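Local coordinates for putative iron-regulated protein A (Parabacteroides distasonis ATCC 8503, PDB 4ECG), which binds calcium and is a putative metalloendopeptidase of the imelysin-like (peptidase M75) family, at residues Ala34-Phe39 with Tyr226-Leu231; Lys64-Gly69 with Glu175-Val180; Ala317-Ile322 with Gly373-Lys378. One frame throughout, in Å; residues are numbered along the deposited sequence.

Interaction 1: residues Ala34-Phe39 with Tyr226-Leu231. With CA (calcium ion), chain C.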
ATOM      1  N   ALA A  34      17.070  -4.575 -18.058  1.00 59.16           N
ATOM      2  CA  ALA A  34      17.681  -3.508 -17.214  1.00 61.78           C
ATOM      3  C   ALA A  34      16.601  -2.696 -16.466  1.00 58.06           C
ATOM      4  O   ALA A  34      16.820  -2.246 -15.348  1.00 62.17           O
ATOM      5  CB  ALA A  34      18.597  -2.588 -18.042  1.00 54.34           C
ATOM      6  N   VAL A  35      15.442  -2.507 -17.079  1.00 57.40           N
ATOM      7  CA  VAL A  35      14.330  -1.851 -16.398  1.00 56.14           C
ATOM      8  C   VAL A  35      13.872  -2.695 -15.188  1.00 57.76           C
ATOM      9  O   VAL A  35      13.704  -2.176 -14.075  1.00 57.00           O
ATOM     10  CB  VAL A  35      13.156  -1.587 -17.372  1.00 55.17           C
ATOM     11  CG1 VAL A  35      11.874  -1.269 -16.610  1.00 52.36           C
ATOM     12  CG2 VAL A  35      13.543  -0.505 -18.391  1.00 54.86           C
ATOM     13  N   VAL A  36      13.726  -3.997 -15.408  1.00 56.85           N
ATOM     14  CA  VAL A  36      13.349  -4.941 -14.337  1.00 53.49           C
ATOM     15  C   VAL A  36      14.424  -4.977 -13.251  1.00 53.40           C
ATOM     16  O   VAL A  36      14.111  -4.919 -12.074  1.00 56.81           O
ATOM     17  CB  VAL A  36      13.129  -6.367 -14.925  1.00 52.83           C
ATOM     18  CG1 VAL A  36      12.877  -7.374 -13.820  1.00 47.18           C
ATOM     19  CG2 VAL A  36      12.021  -6.358 -15.976  1.00 47.90           C
ATOM     20  N   ALA A  37      15.688  -5.059 -13.641  1.00 52.78           N
ATOM     21  CA  ALA A  37      16.795  -4.990 -12.670  1.00 54.28           C
ATOM     22  C   ALA A  37      16.715  -3.710 -11.845  1.00 52.34           C
ATOM     23  O   ALA A  37      16.722  -3.755 -10.631  1.00 53.92           O
ATOM     24  CB  ALA A  37      18.182  -5.154 -13.350  1.00 52.43           C
ATOM     25  N   THR A  38      16.581  -2.566 -12.495  1.00 53.20           N
ATOM     26  CA  THR A  38      16.543  -1.293 -11.767  1.00 52.03           C
ATOM     27  C   THR A  38      15.290  -1.201 -10.880  1.00 54.74           C
ATOM     28  O   THR A  38      15.318  -0.642  -9.779  1.00 54.94           O
ATOM     29  CB  THR A  38      16.455  -0.135 -12.755  1.00 53.46           C
ATOM     30  OG1 THR A  38      17.592  -0.150 -13.656  1.00 53.99           O
ATOM     31  CG2 THR A  38      16.311   1.183 -12.020  1.00 49.22           C
ATOM     32  N   PHE A  39      14.170  -1.744 -11.359  1.00 54.97           N
ATOM     33  CA  PHE A  39      12.978  -1.806 -10.522  1.00 52.31           C
ATOM     34  C   PHE A  39      13.272  -2.580  -9.218  1.00 54.71           C
ATOM     35  O   PHE A  39      13.004  -2.075  -8.135  1.00 51.65           O
ATOM     36  CB  PHE A  39      11.764  -2.431 -11.254  1.00 52.67           C
ATOM     37  CG  PHE A  39      10.668  -2.813 -10.309  1.00 50.04           C
ATOM     38  CD1 PHE A  39       9.851  -1.842  -9.761  1.00 46.77           C
ATOM     39  CD2 PHE A  39      10.529  -4.115  -9.893  1.00 49.51           C
ATOM     40  CE1 PHE A  39       8.876  -2.171  -8.838  1.00 49.17           C
ATOM     41  CE2 PHE A  39       9.562  -4.460  -8.972  1.00 48.51           C
ATOM     42  CZ  PHE A  39       8.744  -3.477  -8.437  1.00 49.57           C
ATOM     43  N   TYR A 226       9.304 -10.123 -20.911  1.00 55.67           N
ATOM     44  CA  TYR A 226       7.996  -9.520 -21.165  1.00 55.43           C
ATOM     45  C   TYR A 226       7.037  -9.831 -20.024  1.00 54.35           C
ATOM     46  O   TYR A 226       6.212  -9.009 -19.658  1.00 57.52           O
ATOM     47  CB  TYR A 226       7.388  -9.995 -22.496  1.00 59.90           C
ATOM     48  CG  TYR A 226       8.178  -9.664 -23.762  1.00 63.78           C
ATOM     49  CD1 TYR A 226       8.044  -8.419 -24.383  1.00 66.22           C
ATOM     50  CD2 TYR A 226       9.038 -10.597 -24.345  1.00 65.21           C
ATOM     51  CE1 TYR A 226       8.757  -8.099 -25.534  1.00 66.87           C
ATOM     52  CE2 TYR A 226       9.754 -10.289 -25.497  1.00 68.85           C
ATOM     53  CZ  TYR A 226       9.604  -9.038 -26.086  1.00 67.81           C
ATOM     54  OH  TYR A 226      10.280  -8.712 -27.228  1.00 66.77           O
ATOM     55  N   GLN A 227       7.127 -11.021 -19.465  1.00 50.47           N
ATOM     56  CA  GLN A 227       6.302 -11.329 -18.345  1.00 51.31           C
ATOM     57  C   GLN A 227       6.637 -10.523 -17.122  1.00 49.50           C
ATOM     58  O   GLN A 227       5.743 -10.152 -16.383  1.00 49.33           O
ATOM     59  CB  GLN A 227       6.364 -12.828 -18.037  1.00 54.50           C
ATOM     60  CG  GLN A 227       5.711 -13.656 -19.149  1.00 54.92           C
ATOM     61  CD  GLN A 227       5.587 -15.128 -18.807  1.00 53.15           C
ATOM     62  OE1 GLN A 227       5.568 -15.526 -17.637  1.00 53.67           O
ATOM     63  NE2 GLN A 227       5.483 -15.930 -19.824  1.00 50.03           N
ATOM     64  N   ALA A 228       7.915 -10.237 -16.923  1.00 52.44           N
ATOM     65  CA  ALA A 228       8.380  -9.431 -15.782  1.00 53.42           C
ATOM     66  C   ALA A 228       7.874  -7.985 -15.856  1.00 54.10           C
ATOM     67  O   ALA A 228       7.357  -7.477 -14.900  1.00 49.84           O
ATOM     68  CB  ALA A 228       9.909  -9.474 -15.667  1.00 51.50           C
ATOM     69  N   ILE A 229       8.024  -7.333 -17.001  1.00 57.05           N
ATOM     70  CA  ILE A 229       7.443  -6.004 -17.228  1.00 55.95           C
ATOM     71  C   ILE A 229       5.919  -6.008 -17.086  1.00 54.06           C
ATOM     72  O   ILE A 229       5.369  -5.095 -16.514  1.00 52.82           O
ATOM     73  CB  ILE A 229       7.789  -5.446 -18.658  1.00 59.61           C
ATOM     74  CG1 ILE A 229       9.283  -5.117 -18.833  1.00 61.41           C
ATOM     75  CG2 ILE A 229       7.021  -4.172 -18.951  1.00 56.46           C
ATOM     76  CD1 ILE A 229       9.678  -3.885 -18.072  1.00 63.73           C
ATOM     77  N   GLU A 230       5.235  -6.986 -17.677  1.00 56.37           N
ATOM     78  CA  GLU A 230       3.737  -7.110 -17.566  1.00 56.82           C
ATOM     79  C   GLU A 230       3.348  -7.223 -16.087  1.00 54.22           C
ATOM     80  O   GLU A 230       2.368  -6.631 -15.666  1.00 56.00           O
ATOM     81  CB  GLU A 230       3.185  -8.323 -18.366  1.00 59.99           C
ATOM     82  CG  GLU A 230       1.641  -8.481 -18.402  1.00 67.20           C
ATOM     83  CD  GLU A 230       1.150  -9.770 -19.108  1.00 70.28           C
ATOM     84  OE1 GLU A 230       1.976 -10.699 -19.334  1.00 72.87           O
ATOM     85  OE2 GLU A 230      -0.056  -9.851 -19.468  1.00 66.51           O
ATOM     86  N   LEU A 231       4.159  -7.928 -15.300  1.00 52.41           N
ATOM     87  CA  LEU A 231       3.904  -8.083 -13.861  1.00 50.14           C
ATOM     88  C   LEU A 231       3.927  -6.735 -13.149  1.00 50.39           C
ATOM     89  O   LEU A 231       3.065  -6.448 -12.295  1.00 49.02           O
ATOM     90  CB  LEU A 231       4.942  -9.030 -13.243  1.00 52.32           C
ATOM     91  CG  LEU A 231       4.655  -9.706 -11.919  1.00 52.09           C
ATOM     92  CD1 LEU A 231       3.349 -10.486 -11.991  1.00 52.53           C
ATOM     93  CD2 LEU A 231       5.827 -10.585 -11.571  1.00 50.89           C
TER
HETATM   94 CA    CA C 501       4.025 -16.056 -16.124  1.00 55.07          CA
HETATM   95  O   HOH W   1       4.656 -18.568 -16.447  1.00 50.37           O
HETATM   96  O   HOH W   2       2.537 -16.918 -17.699  1.00 50.89           O
HETATM   97  O   HOH W   3       2.263 -16.670 -14.558  1.00 56.95           O
HETATM   98  O   HOH W   4       2.866 -14.250 -17.075  1.00 46.71           O
HETATM   99  O   HOH W   5       4.455 -13.951 -14.567  1.00 47.68           O

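Interaction 2: residues Lys64-Gly69 with Glu175-Val180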
ATOM      1  N   LYS A  64       8.675   0.372  24.366  1.00 50.92           N
ATOM      2  CA  LYS A  64       9.096   1.360  25.351  1.00 50.29           C
ATOM      3  C   LYS A  64       7.841   1.987  25.993  1.00 47.15           C
ATOM      4  O   LYS A  64       7.759   2.147  27.214  1.00 45.05           O
ATOM      5  CB  LYS A  64       9.989   2.379  24.651  1.00 52.81           C
ATOM      6  CG  LYS A  64      10.258   3.662  25.386  1.00 54.80           C
ATOM      7  CD  LYS A  64      11.143   4.583  24.511  1.00 58.56           C
ATOM      8  CE  LYS A  64      11.760   5.717  25.335  1.00 62.16           C
ATOM      9  NZ  LYS A  64      12.782   6.476  24.601  1.00 65.64           N
ATOM     10  N   PHE A  65       6.844   2.318  25.173  1.00 45.95           N
ATOM     11  CA  PHE A  65       5.546   2.706  25.730  1.00 44.67           C
ATOM     12  C   PHE A  65       4.883   1.634  26.611  1.00 45.09           C
ATOM     13  O   PHE A  65       4.419   1.934  27.717  1.00 47.66           O
ATOM     14  CB  PHE A  65       4.541   3.065  24.648  1.00 43.14           C
ATOM     15  CG  PHE A  65       3.141   3.215  25.173  1.00 43.04           C
ATOM     16  CD1 PHE A  65       2.833   4.209  26.061  1.00 44.13           C
ATOM     17  CD2 PHE A  65       2.139   2.353  24.795  1.00 44.36           C
ATOM     18  CE1 PHE A  65       1.551   4.334  26.609  1.00 45.95           C
ATOM     19  CE2 PHE A  65       0.851   2.497  25.288  1.00 43.34           C
ATOM     20  CZ  PHE A  65       0.549   3.494  26.194  1.00 44.89           C
ATOM     21  N   ILE A  66       4.783   0.400  26.140  1.00 43.79           N
ATOM     22  CA  ILE A  66       4.140  -0.630  26.976  1.00 44.03           C
ATOM     23  C   ILE A  66       4.784  -0.687  28.352  1.00 45.89           C
ATOM     24  O   ILE A  66       4.079  -0.620  29.363  1.00 47.65           O
ATOM     25  CB  ILE A  66       4.074  -2.001  26.296  1.00 45.07           C
ATOM     26  CG1 ILE A  66       3.043  -1.899  25.154  1.00 44.03           C
ATOM     27  CG2 ILE A  66       3.682  -3.073  27.311  1.00 42.97           C
ATOM     28  CD1 ILE A  66       3.035  -3.076  24.181  1.00 42.03           C
ATOM     29  N   ALA A  67       6.118  -0.682  28.388  1.00 46.96           N
ATOM     30  CA  ALA A  67       6.904  -0.703  29.635  1.00 47.57           C
ATOM     31  C   ALA A  67       6.664   0.490  30.580  1.00 49.95           C
ATOM     32  O   ALA A  67       6.801   0.330  31.811  1.00 49.85           O
ATOM     33  CB  ALA A  67       8.419  -0.900  29.352  1.00 44.21           C
ATOM     34  N   SER A  68       6.273   1.664  30.064  1.00 50.09           N
ATOM     35  CA  SER A  68       6.294   2.915  30.931  1.00 49.04           C
ATOM     36  C   SER A  68       4.967   3.556  31.250  1.00 48.19           C
ATOM     37  O   SER A  68       4.804   4.169  32.298  1.00 50.04           O
ATOM     38  CB  SER A  68       7.062   4.023  30.210  1.00 51.19           C
ATOM     39  OG  SER A  68       6.397   4.338  28.975  1.00 49.74           O
ATOM     40  N   GLY A  69       4.041   3.483  30.308  1.00 47.78           N
ATOM     41  CA  GLY A  69       2.793   4.214  30.389  1.00 48.33           C
ATOM     42  C   GLY A  69       2.937   5.706  30.084  1.00 52.15           C
ATOM     43  O   GLY A  69       2.008   6.458  30.300  1.00 48.50           O
ATOM     44  N   GLU A 175      -1.049  -6.023  26.203  1.00 44.53           N
ATOM     45  CA  GLU A 175      -0.406  -7.214  25.702  1.00 45.64           C
ATOM     46  C   GLU A 175      -0.851  -7.495  24.226  1.00 44.46           C
ATOM     47  O   GLU A 175      -0.060  -7.941  23.371  1.00 40.84           O
ATOM     48  CB  GLU A 175      -0.688  -8.384  26.642  1.00 47.72           C
ATOM     49  CG  GLU A 175       0.070  -9.632  26.244  1.00 56.64           C
ATOM     50  CD  GLU A 175       1.616  -9.509  26.306  1.00 65.76           C
ATOM     51  OE1 GLU A 175       2.133  -8.651  27.118  1.00 66.37           O
ATOM     52  OE2 GLU A 175       2.297 -10.297  25.545  1.00 65.60           O
ATOM     53  N   TYR A 176      -2.113  -7.182  23.919  1.00 41.01           N
ATOM     54  CA  TYR A 176      -2.648  -7.382  22.581  1.00 39.94           C
ATOM     55  C   TYR A 176      -1.823  -6.525  21.613  1.00 40.15           C
ATOM     56  O   TYR A 176      -1.262  -7.029  20.667  1.00 42.03           O
ATOM     57  CB  TYR A 176      -4.148  -7.030  22.627  1.00 41.16           C
ATOM     58  CG  TYR A 176      -5.013  -7.497  21.460  1.00 44.34           C
ATOM     59  CD1 TYR A 176      -4.506  -7.652  20.154  1.00 42.55           C
ATOM     60  CD2 TYR A 176      -6.359  -7.741  21.650  1.00 45.38           C
ATOM     61  CE1 TYR A 176      -5.320  -8.000  19.090  1.00 41.75           C
ATOM     62  CE2 TYR A 176      -7.153  -8.118  20.589  1.00 46.67           C
ATOM     63  CZ  TYR A 176      -6.632  -8.265  19.324  1.00 41.39           C
ATOM     64  OH  TYR A 176      -7.469  -8.695  18.319  1.00 42.41           O
ATOM     65  N   LEU A 177      -1.686  -5.235  21.926  1.00 42.86           N
ATOM     66  CA  LEU A 177      -0.890  -4.270  21.171  1.00 42.83           C
ATOM     67  C   LEU A 177       0.546  -4.765  20.933  1.00 43.77           C
ATOM     68  O   LEU A 177       1.089  -4.594  19.832  1.00 45.31           O
ATOM     69  CB  LEU A 177      -0.870  -2.908  21.875  1.00 40.11           C
ATOM     70  CG  LEU A 177      -0.007  -1.770  21.257  1.00 45.03           C
ATOM     71  CD1 LEU A 177      -0.438  -1.495  19.794  1.00 40.02           C
ATOM     72  CD2 LEU A 177       0.023  -0.469  22.117  1.00 40.06           C
ATOM     73  N   LYS A 178       1.161  -5.349  21.943  1.00 41.80           N
ATOM     74  CA  LYS A 178       2.510  -5.907  21.818  1.00 44.18           C
ATOM     75  C   LYS A 178       2.504  -7.069  20.823  1.00 47.29           C
ATOM     76  O   LYS A 178       3.364  -7.132  19.941  1.00 52.24           O
ATOM     77  CB  LYS A 178       3.002  -6.417  23.162  1.00 49.16           C
ATOM     78  CG  LYS A 178       4.474  -6.815  23.240  1.00 57.07           C
ATOM     79  CD  LYS A 178       4.809  -7.660  24.468  1.00 63.47           C
ATOM     80  CE  LYS A 178       5.445  -6.898  25.634  1.00 73.82           C
ATOM     81  NZ  LYS A 178       5.502  -7.753  26.894  1.00 76.89           N
ATOM     82  N   LEU A 179       1.515  -7.960  20.926  1.00 42.89           N
ATOM     83  CA  LEU A 179       1.487  -9.144  20.061  1.00 44.81           C
ATOM     84  C   LEU A 179       1.247  -8.788  18.588  1.00 44.36           C
ATOM     85  O   LEU A 179       1.895  -9.330  17.702  1.00 39.85           O
ATOM     86  CB  LEU A 179       0.466 -10.170  20.558  1.00 47.03           C
ATOM     87  CG  LEU A 179       0.883 -10.846  21.858  1.00 48.17           C
ATOM     88  CD1 LEU A 179      -0.345 -11.489  22.468  1.00 49.17           C
ATOM     89  CD2 LEU A 179       1.993 -11.865  21.578  1.00 50.45           C
ATOM     90  N   VAL A 180       0.331  -7.843  18.372  1.00 39.95           N
ATOM     91  CA  VAL A 180       0.073  -7.335  17.093  1.00 39.47           C
ATOM     92  C   VAL A 180       1.331  -6.716  16.449  1.00 43.66           C
ATOM     93  O   VAL A 180       1.643  -7.002  15.290  1.00 40.31           O
ATOM     94  CB  VAL A 180      -1.100  -6.367  17.183  1.00 40.38           C
ATOM     95  CG1 VAL A 180      -1.121  -5.469  15.975  1.00 38.22           C
ATOM     96  CG2 VAL A 180      -2.420  -7.160  17.439  1.00 35.38           C
TER

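Interaction 3: residues Ala317-Ile322 with Gly373-Lys378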
ATOM      1  N   ALA A 317      11.491   5.690 -19.640  1.00 56.93           N
ATOM      2  CA  ALA A 317      12.381   5.804 -20.778  1.00 58.55           C
ATOM      3  C   ALA A 317      11.846   4.940 -21.910  1.00 60.45           C
ATOM      4  O   ALA A 317      11.785   5.398 -23.039  1.00 61.44           O
ATOM      5  CB  ALA A 317      13.793   5.370 -20.407  1.00 59.31           C
ATOM      6  N   LEU A 318      11.446   3.700 -21.621  1.00 62.15           N
ATOM      7  CA  LEU A 318      11.014   2.812 -22.696  1.00 63.05           C
ATOM      8  C   LEU A 318       9.736   3.347 -23.344  1.00 64.30           C
ATOM      9  O   LEU A 318       9.639   3.395 -24.566  1.00 63.27           O
ATOM     10  CB  LEU A 318      10.809   1.382 -22.222  1.00 64.00           C
ATOM     11  CG  LEU A 318      12.031   0.559 -21.807  1.00 63.26           C
ATOM     12  CD1 LEU A 318      11.554  -0.869 -21.503  1.00 62.87           C
ATOM     13  CD2 LEU A 318      13.134   0.595 -22.842  1.00 61.88           C
ATOM     14  N   THR A 319       8.782   3.810 -22.542  1.00 60.76           N
ATOM     15  CA  THR A 319       7.570   4.407 -23.115  1.00 57.98           C
ATOM     16  C   THR A 319       7.868   5.641 -23.976  1.00 61.68           C
ATOM     17  O   THR A 319       7.309   5.794 -25.070  1.00 58.28           O
ATOM     18  CB  THR A 319       6.625   4.794 -21.987  1.00 55.77           C
ATOM     19  OG1 THR A 319       6.531   3.678 -21.112  1.00 51.71           O
ATOM     20  CG2 THR A 319       5.256   5.210 -22.503  1.00 54.59           C
ATOM     21  N   LYS A 320       8.736   6.529 -23.486  1.00 61.44           N
ATOM     22  CA  LYS A 320       9.134   7.705 -24.267  1.00 65.99           C
ATOM     23  C   LYS A 320       9.634   7.291 -25.657  1.00 66.85           C
ATOM     24  O   LYS A 320       9.172   7.818 -26.681  1.00 67.82           O
ATOM     25  CB  LYS A 320      10.205   8.508 -23.507  1.00 71.73           C
ATOM     26  CG  LYS A 320      10.450   9.931 -24.005  1.00 78.55           C
ATOM     27  CD  LYS A 320      11.385  10.705 -23.077  1.00 80.20           C
ATOM     28  CE  LYS A 320      12.056  11.863 -23.807  1.00 86.93           C
ATOM     29  NZ  LYS A 320      12.703  12.798 -22.842  1.00 79.91           N
HETATM   30  N   MSE A 321      10.554   6.325 -25.673  1.00 67.23           N
HETATM   31  CA  MSE A 321      11.115   5.737 -26.895  1.00 68.90           C
HETATM   32  C   MSE A 321      10.024   5.182 -27.828  1.00 67.03           C
HETATM   33  O   MSE A 321      10.095   5.377 -29.033  1.00 70.73           O
HETATM   34  CB  MSE A 321      12.130   4.638 -26.496  1.00 74.43           C
HETATM   35  CG  MSE A 321      12.895   3.887 -27.640  1.00 84.52           C
HETATM   36 SE   MSE A 321      13.366   2.004 -27.151  0.75 84.85          SE
HETATM   37  CE  MSE A 321      14.371   2.484 -25.493  1.00 90.12           C
ATOM     38  N   ILE A 322       9.021   4.491 -27.277  1.00 64.40           N
ATOM     39  CA  ILE A 322       7.931   3.852 -28.058  1.00 61.46           C
ATOM     40  C   ILE A 322       6.929   4.903 -28.565  1.00 64.04           C
ATOM     41  O   ILE A 322       6.567   4.924 -29.756  1.00 66.84           O
ATOM     42  CB  ILE A 322       7.200   2.733 -27.253  1.00 60.28           C
ATOM     43  CG1 ILE A 322       8.154   1.597 -26.869  1.00 59.67           C
ATOM     44  CG2 ILE A 322       6.120   2.065 -28.085  1.00 59.22           C
ATOM     45  CD1 ILE A 322       7.648   0.681 -25.781  1.00 56.47           C
ATOM     46  N   GLY A 373      -2.782   0.692 -18.604  1.00 49.34           N
ATOM     47  CA  GLY A 373      -3.217  -0.362 -19.556  1.00 50.56           C
ATOM     48  C   GLY A 373      -2.590  -0.251 -20.945  1.00 54.29           C
ATOM     49  O   GLY A 373      -2.226  -1.274 -21.584  1.00 51.10           O
ATOM     50  N   VAL A 374      -2.462   0.992 -21.415  1.00 55.56           N
ATOM     51  CA  VAL A 374      -1.949   1.247 -22.760  1.00 56.00           C
ATOM     52  C   VAL A 374      -0.456   0.979 -22.736  1.00 57.23           C
ATOM     53  O   VAL A 374       0.056   0.249 -23.598  1.00 60.38           O
ATOM     54  CB  VAL A 374      -2.260   2.664 -23.268  1.00 54.82           C
ATOM     55  CG1 VAL A 374      -1.632   2.854 -24.635  1.00 61.20           C
ATOM     56  CG2 VAL A 374      -3.761   2.857 -23.371  1.00 53.06           C
ATOM     57  N   VAL A 375       0.229   1.483 -21.710  1.00 56.38           N
ATOM     58  CA  VAL A 375       1.642   1.171 -21.545  1.00 54.40           C
ATOM     59  C   VAL A 375       1.849  -0.352 -21.517  1.00 56.40           C
ATOM     60  O   VAL A 375       2.746  -0.842 -22.140  1.00 60.70           O
ATOM     61  CB  VAL A 375       2.295   1.794 -20.291  1.00 50.31           C
ATOM     62  CG1 VAL A 375       3.746   1.340 -20.230  1.00 51.58           C
ATOM     63  CG2 VAL A 375       2.269   3.326 -20.315  1.00 48.55           C
ATOM     64  N   LYS A 376       1.000  -1.099 -20.827  1.00 56.39           N
ATOM     65  CA  LYS A 376       1.191  -2.552 -20.695  1.00 59.12           C
ATOM     66  C   LYS A 376       1.034  -3.248 -22.038  1.00 59.77           C
ATOM     67  O   LYS A 376       1.659  -4.283 -22.296  1.00 59.45           O
ATOM     68  CB  LYS A 376       0.175  -3.123 -19.714  1.00 57.29           C
ATOM     69  CG  LYS A 376       0.392  -4.551 -19.271  1.00 56.97           C
ATOM     70  CD  LYS A 376      -0.615  -4.940 -18.184  1.00 56.75           C
ATOM     71  CE  LYS A 376      -1.941  -5.384 -18.793  1.00 59.74           C
ATOM     72  NZ  LYS A 376      -3.097  -5.340 -17.829  1.00 56.39           N
ATOM     73  N   SER A 377       0.163  -2.676 -22.858  1.00 60.80           N
ATOM     74  CA  SER A 377      -0.156  -3.228 -24.166  1.00 61.70           C
ATOM     75  C   SER A 377       1.051  -3.179 -25.103  1.00 65.03           C
ATOM     76  O   SER A 377       1.177  -4.046 -25.973  1.00 74.13           O
ATOM     77  CB  SER A 377      -1.404  -2.566 -24.785  1.00 57.03           C
ATOM     78  OG  SER A 377      -1.053  -1.408 -25.474  1.00 60.20           O
ATOM     79  N   LYS A 378       1.981  -2.246 -24.876  1.00 70.52           N
ATOM     80  CA  LYS A 378       3.241  -2.231 -25.651  1.00 69.01           C
ATOM     81  C   LYS A 378       4.240  -3.336 -25.260  1.00 72.77           C
ATOM     82  O   LYS A 378       5.395  -3.232 -25.617  1.00 79.59           O
ATOM     83  CB  LYS A 378       3.954  -0.876 -25.596  1.00 67.82           C
ATOM     84  CG  LYS A 378       3.093   0.379 -25.826  1.00 68.60           C
ATOM     85  CD  LYS A 378       2.340   0.438 -27.159  1.00 68.79           C
ATOM     86  CE  LYS A 378       1.475   1.694 -27.204  1.00 66.78           C
ATOM     87  NZ  LYS A 378       1.007   1.993 -28.571  1.00 66.96           N
TER

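Interaction 1: residues Ala34-Phe39 with Tyr226-Leu231
A helix-helix crossing in the imelysin-like helical fold brings V35 and V36, near the start of helix 29-68, against A228 and I229 of the short helix 225-233. The axes of the two segments approach to 9.9 Å at 47°, and four buried aliphatic side chains make the contact, consistent with so open an angle. The backbones come nearest at V36 and I229, whose CA atoms are 6.7 Å apart. I229 reaches across with its end: CG1 lies opposite the carbonyl carbon (chi1 -68°), and a second bend at chi2 carries CD1 towards the valines. That methyl lies 3.7 Å from V35 CG1, the two side chains meeting at roughly a right angle. It also lies 4.0 Å from V36 CG2, so CD1 touches both valines. V36 CG2 in turn rests on the methyl of A228, 3.8 Å from its CB, while V36 CG1 approaches the same CB slightly less closely. All three contacts are apolar, at van der Waals separation.

Next to A228 in sequence, Q227 extends its chain beyond CG to a calcium ion, which OE1 meets at 2.2 Å. Five waters and the main-chain oxygen of S221 bring the ligands to seven, a number common for calcium, and G223 N also donates to Q227 OE1, which would help fix the amide's rotation. One helix turn thus supplies a metal ligand and, beside it, the apolar contact.

Around the crossing, helix 208-214 touches A228 through M212, and helix 315-322 reaches I229 through L315.

Interaction 2: residues Lys64-Gly69 with Glu175-Val180
The carbonyl oxygen of F65, whose ring edge faces L177 across the contact, accepts two main-chain bonds, from S68 N at 3.0 Å and from G69 N at 3.0 Å. Together they close the last turn of helix 29-68, before G69 leaves helical geometry with positive phi. This helix end runs nearly antiparallel to helix 171-196, the segment axes making 164° and approaching to 10.5 Å. I66 makes the largest contribution: CG1 stands opposite the carbonyl carbon (chi1 -71°) and the extended chi2 pushes CD1 out towards the other helix. There CD1 lies 3.5 Å from K178 CB, tighter than usual for two carbons, and 3.7 Å from K178 N, so it presses on the root of the lysine and not on its charged end. L177 CG is looser, 4.4 Å from I66 CD1. L177 CD2 lies near the plane of the F65 ring, 4.4 Å from CE2 at its edge. K178 bends at chi3, and its NZ makes a weak salt bridge with E175 OE1, at 3.5 Å, within its own helix.

Helix 147-155 backs L177 through M154 and L155, while L164 and helix 71-89 reach F65. Since the lysine's weak pairing is with a residue of its own helix, what joins the two helices is aliphatic and aromatic carbon, and the link is consistent with shape fit and dispersion rather than with charge pairing.

Interaction 3: residues Ala317-Ile322 with Gly373-Lys378
T319 overlaps V375 with both of its branches, one polar and one apolar. Its OG1 lies 3.7 Å from V375 CG1, and its CG2 lies 4.2 Å from V375 CG2, the two side chains crossing at about a right angle. The hydroxyl has no polar partner in V375: with OG1 set opposite the carbonyl carbon and beside the backbone N (chi1 -48°), it folds back along its own helix to bond to the main-chain oxygen of L315. A buried polar atom is thereby satisfied by its own backbone, although its neighbour across the contact is a valine. The CA atoms of T319 and V375 are 6.9 Å apart.

One turn further on, I322 and K378 lie alongside each other, pointing opposite ways. I322 CD1 is 4.0 Å from K378 CB and I322 CG2 is 4.1 Å from K378 CG, so it is the aliphatic part of the lysine that meets the isoleucine. Its chain bends at chi2 (-58°), and the amino group NZ pairs in a salt bridge with D22, outside both segments. K378 is the first residue to depart from helical geometry at the end of helix 355-377. Just before it, S377 OG donates to V374 O at 2.7 Å, in the carbonyl plane on a lone pair, a bond within the last turn.

L326 of helix 324-343 touches both T319 and V374, and L233 of helix 225-233 reaches V375. The arrangement is that of helix ends packed together in a mainly helical fold, here bringing helix 315-322 against the C-terminal end of helix 355-377, away from the calcium sites.

Interactions 1 and 3 lie on the same side of the chain's centre, about 12 Å apart between centres, and touch directly: V35 CG2 meets L318 CD1 at 3.7 Å, joining helices 29-68 and 315-322. Interaction 2 lies on the opposite side, its centre about 41 Å from interaction 1 and 48 Å from interaction 3. Helix 29-68 serves both interactions 1 and 2, running between opposite sides of the chain's centre. Along the chain, interaction 2 is nested within the loop closed by interaction 1, and interaction 3 follows both. Early and late parts of the sequence are thus brought together at one end of the molecule, while interaction 2 joins the helix's other end to helix 171-196.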